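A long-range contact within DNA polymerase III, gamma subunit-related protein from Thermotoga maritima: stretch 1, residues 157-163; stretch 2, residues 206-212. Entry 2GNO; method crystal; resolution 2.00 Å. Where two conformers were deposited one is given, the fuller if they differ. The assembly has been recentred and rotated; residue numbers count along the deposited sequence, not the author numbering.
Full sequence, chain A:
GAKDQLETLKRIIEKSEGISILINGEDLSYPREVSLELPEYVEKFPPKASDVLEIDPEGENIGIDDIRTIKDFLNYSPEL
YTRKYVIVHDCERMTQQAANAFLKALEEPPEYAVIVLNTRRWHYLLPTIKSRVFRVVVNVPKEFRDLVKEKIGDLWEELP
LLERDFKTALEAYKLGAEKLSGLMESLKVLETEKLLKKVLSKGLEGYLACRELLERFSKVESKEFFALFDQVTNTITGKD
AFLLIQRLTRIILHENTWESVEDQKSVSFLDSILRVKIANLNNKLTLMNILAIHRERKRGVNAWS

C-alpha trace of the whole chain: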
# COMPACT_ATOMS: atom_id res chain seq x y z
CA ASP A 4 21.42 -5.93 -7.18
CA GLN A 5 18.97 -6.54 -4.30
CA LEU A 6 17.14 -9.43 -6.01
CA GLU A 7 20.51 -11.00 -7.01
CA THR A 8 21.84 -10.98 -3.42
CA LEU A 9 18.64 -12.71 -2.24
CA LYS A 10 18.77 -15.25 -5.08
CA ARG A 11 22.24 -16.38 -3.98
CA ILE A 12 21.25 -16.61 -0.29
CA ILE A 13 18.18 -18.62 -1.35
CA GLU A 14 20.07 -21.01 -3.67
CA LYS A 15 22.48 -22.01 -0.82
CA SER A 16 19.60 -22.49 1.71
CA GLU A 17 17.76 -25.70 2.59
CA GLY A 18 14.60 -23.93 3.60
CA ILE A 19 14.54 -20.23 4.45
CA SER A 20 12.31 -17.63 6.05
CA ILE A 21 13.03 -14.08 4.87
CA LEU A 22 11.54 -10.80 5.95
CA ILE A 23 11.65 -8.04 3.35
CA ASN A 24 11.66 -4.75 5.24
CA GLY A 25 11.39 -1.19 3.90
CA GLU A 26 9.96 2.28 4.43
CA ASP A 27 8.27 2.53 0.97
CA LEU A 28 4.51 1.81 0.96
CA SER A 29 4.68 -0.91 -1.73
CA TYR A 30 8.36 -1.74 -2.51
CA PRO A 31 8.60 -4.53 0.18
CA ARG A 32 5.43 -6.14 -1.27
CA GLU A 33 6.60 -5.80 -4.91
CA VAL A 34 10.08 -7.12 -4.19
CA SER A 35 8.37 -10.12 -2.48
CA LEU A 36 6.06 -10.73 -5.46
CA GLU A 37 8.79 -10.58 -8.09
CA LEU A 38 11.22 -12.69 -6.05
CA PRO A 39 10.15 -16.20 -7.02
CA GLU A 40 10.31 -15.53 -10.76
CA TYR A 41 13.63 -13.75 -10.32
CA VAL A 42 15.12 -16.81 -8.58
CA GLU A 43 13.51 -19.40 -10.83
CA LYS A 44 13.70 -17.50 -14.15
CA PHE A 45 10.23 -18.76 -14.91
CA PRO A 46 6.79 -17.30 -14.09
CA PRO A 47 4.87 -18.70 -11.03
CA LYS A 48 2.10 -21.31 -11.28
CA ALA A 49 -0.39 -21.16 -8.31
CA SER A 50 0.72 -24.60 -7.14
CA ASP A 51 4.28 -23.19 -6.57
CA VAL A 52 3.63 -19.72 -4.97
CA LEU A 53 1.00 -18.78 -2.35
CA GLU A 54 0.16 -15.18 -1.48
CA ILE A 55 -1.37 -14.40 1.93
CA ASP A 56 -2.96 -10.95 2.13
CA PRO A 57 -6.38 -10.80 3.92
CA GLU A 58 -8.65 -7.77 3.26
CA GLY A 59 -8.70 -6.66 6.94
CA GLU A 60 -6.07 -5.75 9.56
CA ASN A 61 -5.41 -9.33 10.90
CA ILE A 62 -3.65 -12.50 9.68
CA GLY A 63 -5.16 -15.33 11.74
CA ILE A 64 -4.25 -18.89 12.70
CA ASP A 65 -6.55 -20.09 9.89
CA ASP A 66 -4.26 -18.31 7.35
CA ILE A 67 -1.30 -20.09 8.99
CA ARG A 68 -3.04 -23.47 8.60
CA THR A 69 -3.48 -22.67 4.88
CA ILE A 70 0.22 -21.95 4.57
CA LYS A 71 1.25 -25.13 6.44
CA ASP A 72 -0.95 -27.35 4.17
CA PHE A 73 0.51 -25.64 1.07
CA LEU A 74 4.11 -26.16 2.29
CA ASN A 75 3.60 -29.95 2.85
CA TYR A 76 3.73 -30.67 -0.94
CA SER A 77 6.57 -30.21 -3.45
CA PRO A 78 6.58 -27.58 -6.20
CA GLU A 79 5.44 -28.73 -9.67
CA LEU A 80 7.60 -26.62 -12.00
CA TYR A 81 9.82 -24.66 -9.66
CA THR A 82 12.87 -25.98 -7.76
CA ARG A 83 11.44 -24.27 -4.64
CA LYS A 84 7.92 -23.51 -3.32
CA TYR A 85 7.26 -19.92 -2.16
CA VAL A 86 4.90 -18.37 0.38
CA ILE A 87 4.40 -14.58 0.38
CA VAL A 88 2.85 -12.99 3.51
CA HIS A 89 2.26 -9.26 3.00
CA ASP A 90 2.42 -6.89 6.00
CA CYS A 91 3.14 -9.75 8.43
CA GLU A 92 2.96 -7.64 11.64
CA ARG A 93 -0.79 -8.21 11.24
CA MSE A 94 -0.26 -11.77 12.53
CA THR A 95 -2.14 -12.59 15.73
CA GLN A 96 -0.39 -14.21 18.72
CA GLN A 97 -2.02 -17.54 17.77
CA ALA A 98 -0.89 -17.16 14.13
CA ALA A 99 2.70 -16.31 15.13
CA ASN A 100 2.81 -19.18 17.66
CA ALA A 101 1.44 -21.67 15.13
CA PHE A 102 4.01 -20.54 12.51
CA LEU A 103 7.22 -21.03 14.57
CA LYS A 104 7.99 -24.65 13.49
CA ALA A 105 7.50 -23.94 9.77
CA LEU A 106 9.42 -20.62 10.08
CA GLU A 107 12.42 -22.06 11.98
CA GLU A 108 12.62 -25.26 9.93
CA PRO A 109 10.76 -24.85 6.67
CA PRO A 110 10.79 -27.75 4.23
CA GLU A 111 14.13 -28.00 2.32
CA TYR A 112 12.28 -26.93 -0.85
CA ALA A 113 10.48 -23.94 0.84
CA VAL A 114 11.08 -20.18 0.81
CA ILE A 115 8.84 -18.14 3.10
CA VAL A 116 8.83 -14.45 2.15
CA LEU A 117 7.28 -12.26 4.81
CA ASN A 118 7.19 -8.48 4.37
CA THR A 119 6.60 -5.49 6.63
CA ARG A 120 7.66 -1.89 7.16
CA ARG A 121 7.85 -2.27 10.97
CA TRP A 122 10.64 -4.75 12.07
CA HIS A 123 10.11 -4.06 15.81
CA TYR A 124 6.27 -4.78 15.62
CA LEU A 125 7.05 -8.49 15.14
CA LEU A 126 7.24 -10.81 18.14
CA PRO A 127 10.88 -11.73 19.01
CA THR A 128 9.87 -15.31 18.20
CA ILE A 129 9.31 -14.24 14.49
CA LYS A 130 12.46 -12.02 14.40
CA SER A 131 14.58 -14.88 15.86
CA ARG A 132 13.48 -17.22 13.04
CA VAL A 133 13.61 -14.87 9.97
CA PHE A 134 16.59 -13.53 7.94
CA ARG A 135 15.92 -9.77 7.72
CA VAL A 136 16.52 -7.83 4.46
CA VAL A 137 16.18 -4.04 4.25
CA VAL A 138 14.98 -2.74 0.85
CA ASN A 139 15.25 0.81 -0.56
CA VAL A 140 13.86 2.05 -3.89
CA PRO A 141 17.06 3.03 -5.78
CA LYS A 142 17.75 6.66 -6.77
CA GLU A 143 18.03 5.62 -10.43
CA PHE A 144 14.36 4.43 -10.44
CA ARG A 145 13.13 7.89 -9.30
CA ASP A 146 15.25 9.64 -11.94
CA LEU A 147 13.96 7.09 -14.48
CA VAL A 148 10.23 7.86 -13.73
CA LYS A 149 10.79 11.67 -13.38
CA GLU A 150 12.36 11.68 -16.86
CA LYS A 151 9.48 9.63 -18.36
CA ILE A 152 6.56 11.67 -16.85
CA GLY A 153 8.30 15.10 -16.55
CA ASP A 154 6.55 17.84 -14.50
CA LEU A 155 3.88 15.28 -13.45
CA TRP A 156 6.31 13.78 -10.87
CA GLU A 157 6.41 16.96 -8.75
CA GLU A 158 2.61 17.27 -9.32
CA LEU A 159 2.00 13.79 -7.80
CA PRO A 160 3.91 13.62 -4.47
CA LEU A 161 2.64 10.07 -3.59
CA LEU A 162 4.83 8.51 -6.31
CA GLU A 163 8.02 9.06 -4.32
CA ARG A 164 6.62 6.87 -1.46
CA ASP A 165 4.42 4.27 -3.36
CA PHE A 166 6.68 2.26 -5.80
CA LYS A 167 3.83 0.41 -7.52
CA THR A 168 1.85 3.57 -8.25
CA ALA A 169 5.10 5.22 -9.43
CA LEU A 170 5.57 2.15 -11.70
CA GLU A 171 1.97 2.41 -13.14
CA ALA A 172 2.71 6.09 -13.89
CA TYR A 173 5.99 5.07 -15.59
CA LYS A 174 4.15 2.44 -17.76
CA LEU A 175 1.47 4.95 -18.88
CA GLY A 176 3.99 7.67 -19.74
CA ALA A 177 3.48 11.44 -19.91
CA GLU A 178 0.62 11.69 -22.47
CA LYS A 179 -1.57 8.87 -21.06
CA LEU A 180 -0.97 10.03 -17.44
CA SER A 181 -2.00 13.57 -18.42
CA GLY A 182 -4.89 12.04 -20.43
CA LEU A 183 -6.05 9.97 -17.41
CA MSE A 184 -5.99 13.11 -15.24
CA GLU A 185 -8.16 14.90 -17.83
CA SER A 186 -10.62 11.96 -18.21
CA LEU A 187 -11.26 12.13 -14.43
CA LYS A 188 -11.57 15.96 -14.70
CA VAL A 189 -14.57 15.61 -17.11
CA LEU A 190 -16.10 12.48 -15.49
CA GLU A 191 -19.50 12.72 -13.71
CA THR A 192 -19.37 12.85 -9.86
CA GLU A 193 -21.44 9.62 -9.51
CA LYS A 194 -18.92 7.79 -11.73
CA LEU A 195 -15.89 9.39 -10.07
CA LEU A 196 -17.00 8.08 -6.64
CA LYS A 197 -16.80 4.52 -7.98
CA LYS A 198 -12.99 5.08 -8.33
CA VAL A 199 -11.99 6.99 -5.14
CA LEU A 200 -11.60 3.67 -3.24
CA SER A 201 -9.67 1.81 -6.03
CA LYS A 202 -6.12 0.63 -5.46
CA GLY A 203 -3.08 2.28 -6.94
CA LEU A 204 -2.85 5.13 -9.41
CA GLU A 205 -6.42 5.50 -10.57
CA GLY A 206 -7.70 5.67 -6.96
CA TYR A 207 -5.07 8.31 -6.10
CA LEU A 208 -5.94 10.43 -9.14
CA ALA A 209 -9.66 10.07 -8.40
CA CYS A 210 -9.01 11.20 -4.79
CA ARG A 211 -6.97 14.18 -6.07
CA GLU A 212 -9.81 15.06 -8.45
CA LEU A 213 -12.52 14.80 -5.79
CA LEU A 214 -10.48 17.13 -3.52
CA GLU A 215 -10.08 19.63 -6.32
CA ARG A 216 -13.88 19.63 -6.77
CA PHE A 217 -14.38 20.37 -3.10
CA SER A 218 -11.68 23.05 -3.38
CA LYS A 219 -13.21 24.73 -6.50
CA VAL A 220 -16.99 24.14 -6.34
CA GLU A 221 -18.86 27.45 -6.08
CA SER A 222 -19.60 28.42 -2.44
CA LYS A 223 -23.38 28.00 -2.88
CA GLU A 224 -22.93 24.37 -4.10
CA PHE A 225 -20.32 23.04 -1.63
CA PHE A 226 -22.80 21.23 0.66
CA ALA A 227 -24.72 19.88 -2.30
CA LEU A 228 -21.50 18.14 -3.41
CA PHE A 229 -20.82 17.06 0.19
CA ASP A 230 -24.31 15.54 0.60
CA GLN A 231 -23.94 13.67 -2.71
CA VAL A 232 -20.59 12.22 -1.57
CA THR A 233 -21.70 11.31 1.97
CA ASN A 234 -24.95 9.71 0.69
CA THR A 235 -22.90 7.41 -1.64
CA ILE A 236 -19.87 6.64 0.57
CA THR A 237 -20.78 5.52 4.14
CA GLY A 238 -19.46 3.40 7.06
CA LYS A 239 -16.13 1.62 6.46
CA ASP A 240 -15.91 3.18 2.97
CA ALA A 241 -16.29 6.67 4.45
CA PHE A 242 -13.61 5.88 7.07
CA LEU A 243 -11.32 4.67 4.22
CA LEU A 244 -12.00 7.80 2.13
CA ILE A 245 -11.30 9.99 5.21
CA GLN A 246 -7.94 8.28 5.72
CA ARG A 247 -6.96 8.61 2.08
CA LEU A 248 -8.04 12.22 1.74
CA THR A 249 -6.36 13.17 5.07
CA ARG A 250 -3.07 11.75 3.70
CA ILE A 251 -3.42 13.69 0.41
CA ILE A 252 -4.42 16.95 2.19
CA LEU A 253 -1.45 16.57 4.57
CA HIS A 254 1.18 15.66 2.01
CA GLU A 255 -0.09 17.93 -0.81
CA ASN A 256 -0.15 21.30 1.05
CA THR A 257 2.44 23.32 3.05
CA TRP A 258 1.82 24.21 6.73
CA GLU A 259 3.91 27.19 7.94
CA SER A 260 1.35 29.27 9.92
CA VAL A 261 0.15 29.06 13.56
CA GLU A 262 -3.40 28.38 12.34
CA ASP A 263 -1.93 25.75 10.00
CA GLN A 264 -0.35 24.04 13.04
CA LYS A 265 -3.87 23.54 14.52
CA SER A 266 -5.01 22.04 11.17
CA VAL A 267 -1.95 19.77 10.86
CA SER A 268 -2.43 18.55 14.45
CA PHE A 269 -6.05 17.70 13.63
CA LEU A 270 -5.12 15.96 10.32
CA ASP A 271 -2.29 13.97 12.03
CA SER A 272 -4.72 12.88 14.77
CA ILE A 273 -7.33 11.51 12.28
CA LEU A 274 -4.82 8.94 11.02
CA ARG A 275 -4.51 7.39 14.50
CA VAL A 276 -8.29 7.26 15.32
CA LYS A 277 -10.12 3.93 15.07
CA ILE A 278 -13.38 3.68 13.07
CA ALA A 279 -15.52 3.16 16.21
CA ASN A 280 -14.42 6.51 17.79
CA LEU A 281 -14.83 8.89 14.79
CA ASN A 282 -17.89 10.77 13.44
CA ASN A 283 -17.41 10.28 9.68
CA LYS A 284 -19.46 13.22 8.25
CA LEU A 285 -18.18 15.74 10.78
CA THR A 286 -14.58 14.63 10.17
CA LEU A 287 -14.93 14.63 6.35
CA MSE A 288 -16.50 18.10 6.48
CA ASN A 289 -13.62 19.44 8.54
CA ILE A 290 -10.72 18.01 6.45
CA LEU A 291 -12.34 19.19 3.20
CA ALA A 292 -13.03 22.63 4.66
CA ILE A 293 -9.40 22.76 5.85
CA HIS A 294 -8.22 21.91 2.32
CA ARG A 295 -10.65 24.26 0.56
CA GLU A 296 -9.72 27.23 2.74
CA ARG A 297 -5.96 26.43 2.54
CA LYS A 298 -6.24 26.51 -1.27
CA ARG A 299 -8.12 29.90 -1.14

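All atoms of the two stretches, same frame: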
# COMPACT_ATOMS: atom_id res chain seq x y z
N GLU A 157 6.53 15.98 -9.84
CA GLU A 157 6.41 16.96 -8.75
C GLU A 157 4.93 17.25 -8.43
O GLU A 157 4.59 17.61 -7.31
CB GLU A 157 7.20 18.25 -9.04
CG GLU A 157 8.75 18.14 -8.89
CD GLU A 157 9.45 17.22 -9.90
OE1 GLU A 157 8.94 17.03 -11.03
OE2 GLU A 157 10.54 16.71 -9.57
N GLU A 158 4.06 17.07 -9.43
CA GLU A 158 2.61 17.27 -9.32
C GLU A 158 1.88 16.11 -8.62
O GLU A 158 0.72 16.24 -8.23
CB GLU A 158 2.11 17.49 -10.75
CG GLU A 158 0.66 17.89 -10.95
CD GLU A 158 0.38 18.42 -12.38
OE1 GLU A 158 1.24 19.12 -12.98
OE2 GLU A 158 -0.73 18.18 -12.89
N LEU A 159 2.56 14.98 -8.43
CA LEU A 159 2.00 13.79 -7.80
C LEU A 159 2.96 13.30 -6.71
O LEU A 159 3.65 12.30 -6.90
CB LEU A 159 1.80 12.74 -8.88
CG LEU A 159 0.86 13.12 -10.02
CD1 LEU A 159 0.90 12.04 -11.09
CD2 LEU A 159 -0.56 13.36 -9.52
N PRO A 160 3.00 13.99 -5.55
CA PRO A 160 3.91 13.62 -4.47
C PRO A 160 3.86 12.18 -3.93
O PRO A 160 4.86 11.73 -3.38
CB PRO A 160 3.53 14.60 -3.36
CG PRO A 160 2.97 15.75 -4.06
CD PRO A 160 2.18 15.15 -5.16
N LEU A 161 2.73 11.47 -4.07
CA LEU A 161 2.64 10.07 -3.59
C LEU A 161 3.60 9.10 -4.27
O LEU A 161 4.01 8.11 -3.65
CB LEU A 161 1.22 9.49 -3.76
CG LEU A 161 0.92 8.00 -3.43
CD1 LEU A 161 1.25 7.60 -1.99
CD2 LEU A 161 -0.53 7.68 -3.72
N LEU A 162 3.97 9.39 -5.52
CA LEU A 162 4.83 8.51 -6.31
C LEU A 162 6.18 8.23 -5.68
O LEU A 162 6.69 7.12 -5.79
CB LEU A 162 4.99 8.99 -7.75
CG LEU A 162 3.74 9.33 -8.55
CD1 LEU A 162 4.11 9.53 -10.02
CD2 LEU A 162 2.67 8.30 -8.44
N GLU A 163 6.74 9.21 -4.99
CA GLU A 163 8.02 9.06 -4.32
C GLU A 163 7.96 8.08 -3.13
O GLU A 163 9.01 7.60 -2.70
CB GLU A 163 8.55 10.44 -3.88
CG GLU A 163 10.00 10.44 -3.37
CD GLU A 163 10.56 11.82 -3.08
OE1 GLU A 163 9.85 12.83 -3.31
OE2 GLU A 163 11.72 11.89 -2.61
N GLY A 206 -7.10 5.23 -8.21
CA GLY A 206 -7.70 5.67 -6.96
C GLY A 206 -7.11 6.98 -6.43
O GLY A 206 -7.85 7.83 -5.93
N TYR A 207 -5.79 7.11 -6.53
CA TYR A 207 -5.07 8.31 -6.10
C TYR A 207 -5.48 9.54 -6.90
O TYR A 207 -5.77 10.59 -6.32
CB TYR A 207 -3.56 8.04 -6.18
CG TYR A 207 -2.67 9.23 -5.97
CD1 TYR A 207 -2.84 10.07 -4.87
CD2 TYR A 207 -1.59 9.47 -6.81
CE1 TYR A 207 -2.02 11.17 -4.67
CE2 TYR A 207 -0.75 10.55 -6.61
CZ TYR A 207 -0.96 11.40 -5.55
OH TYR A 207 -0.10 12.44 -5.32
N LEU A 208 -5.52 9.38 -8.23
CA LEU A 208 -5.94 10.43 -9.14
C LEU A 208 -7.40 10.78 -8.94
O LEU A 208 -7.76 11.95 -9.01
CB LEU A 208 -5.61 10.07 -10.61
CG LEU A 208 -4.11 9.89 -10.92
CD1 LEU A 208 -3.85 9.56 -12.39
CD2 LEU A 208 -3.30 11.11 -10.53
N ALA A 209 -8.24 9.79 -8.66
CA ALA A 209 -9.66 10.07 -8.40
C ALA A 209 -9.79 10.84 -7.08
O ALA A 209 -10.62 11.75 -6.99
CB ALA A 209 -10.46 8.79 -8.35
N CYS A 210 -9.01 10.46 -6.07
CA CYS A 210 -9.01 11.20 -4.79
C CYS A 210 -8.55 12.65 -5.00
O CYS A 210 -9.17 13.55 -4.47
CB CYS A 210 -8.22 10.51 -3.70
SG CYS A 210 -9.14 9.11 -3.05
N ARG A 211 -7.47 12.84 -5.76
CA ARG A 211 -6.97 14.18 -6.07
C ARG A 211 -8.05 15.01 -6.75
O ARG A 211 -8.27 16.17 -6.40
CB ARG A 211 -5.71 14.13 -6.95
CG ARG A 211 -4.44 13.78 -6.21
CD ARG A 211 -3.18 13.83 -7.08
NE ARG A 211 -2.96 15.12 -7.76
CZ ARG A 211 -3.35 15.45 -9.01
NH1 ARG A 211 -4.01 14.61 -9.80
NH2 ARG A 211 -3.07 16.65 -9.47
N GLU A 212 -8.73 14.41 -7.73
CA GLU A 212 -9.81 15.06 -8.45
C GLU A 212 -11.00 15.41 -7.57
O GLU A 212 -11.57 16.49 -7.72
CB GLU A 212 -10.25 14.18 -9.61
CG GLU A 212 -11.42 14.69 -10.44
CD GLU A 212 -11.16 16.03 -11.05
OE1 GLU A 212 -10.01 16.35 -11.42
OE2 GLU A 212 -12.15 16.76 -11.22

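The contact between residues 157-163 and the helical stretch 206-212 is small, burying 319 Å² summed over both sides, and it is organised around one aromatic side chain. Tyr 207 has the largest area covered by the opposing stretch, 105 Å². Its CA-to-CB bond points toward stretch 1, and with chi1 near 171° (t) the ring extends from the helix to the turn formed by Leu 159, Pro 160 and Leu 161. At closest register the backbones remain well apart, 8.3 Å between Leu 161 CA and Tyr 207 CA and 8.7 Å between Leu 159 CA and Leu 208 CA, so side chains from both stretches bridge the gap.

A single hydrogen bond crosses the interface. The backbone N of Leu 161 donates to OH of Tyr 207 over 3.2 Å, and the N-H...O angle of 167° makes it nearly linear. Residues 160-163 have helical phi/psi but lack the regular helical bonds, and the Leu 161 amide finds its acceptor in the phenol. One residue further on, Leu 162 N bonds back to Leu 159 O at 3.2 Å, a bond within the turn itself. Pro 160 N also lies 3.5 Å from Tyr 207 OH, but it carries no hydrogen, and the approach is one of packing; Pro 160 CD sits at the same 3.5 Å from that oxygen. The tyrosine suits this place because its ring offers an apolar surface while its tip meets a polar backbone group.

Apolar packing supplies much of the remaining contact. Leu 161, whose CA-to-CB bond points toward the helix, covers one face of the Tyr 207 ring: its CB approaches CZ of Tyr 207 to 3.4 Å, and its CD2 stands 3.6 Å from the ring centroid, only 17° off the ring normal, a CH-pi contact. Leu 159 starts out sideways, yet its m,t rotamer carries CD2 inward to meet several partners, CE2 of Tyr 207 at 4.0 Å and CD2 of Leu 208 at 3.7 Å among them. Leu 208 likewise leaves its backbone sideways and brings its end closer. Leu 162 contributes marginally, with its CD2 4.5 Å from CE2 of Tyr 207. Branched leucine side chains serve well here, since their methyl groups can reach the ring and one another from backbones that are not in direct contact.

Arg 211, one helical turn after Tyr 207 and linked to it by the bond from Arg 211 N to Tyr 207 O (2.9 Å), adds a contact of mixed character. Leu 159 CD2 packs over one face of its guanidinium, 3.5 Å from NE, exploiting the flat, weakly polar surface of that group. The carboxylate of exposed Glu 158 is nearby, but OE2 of Glu 158 is 4.4 Å from NH2 of Arg 211 and well out of the guanidinium plane. The opposite charges are therefore neighbours without a salt bridge.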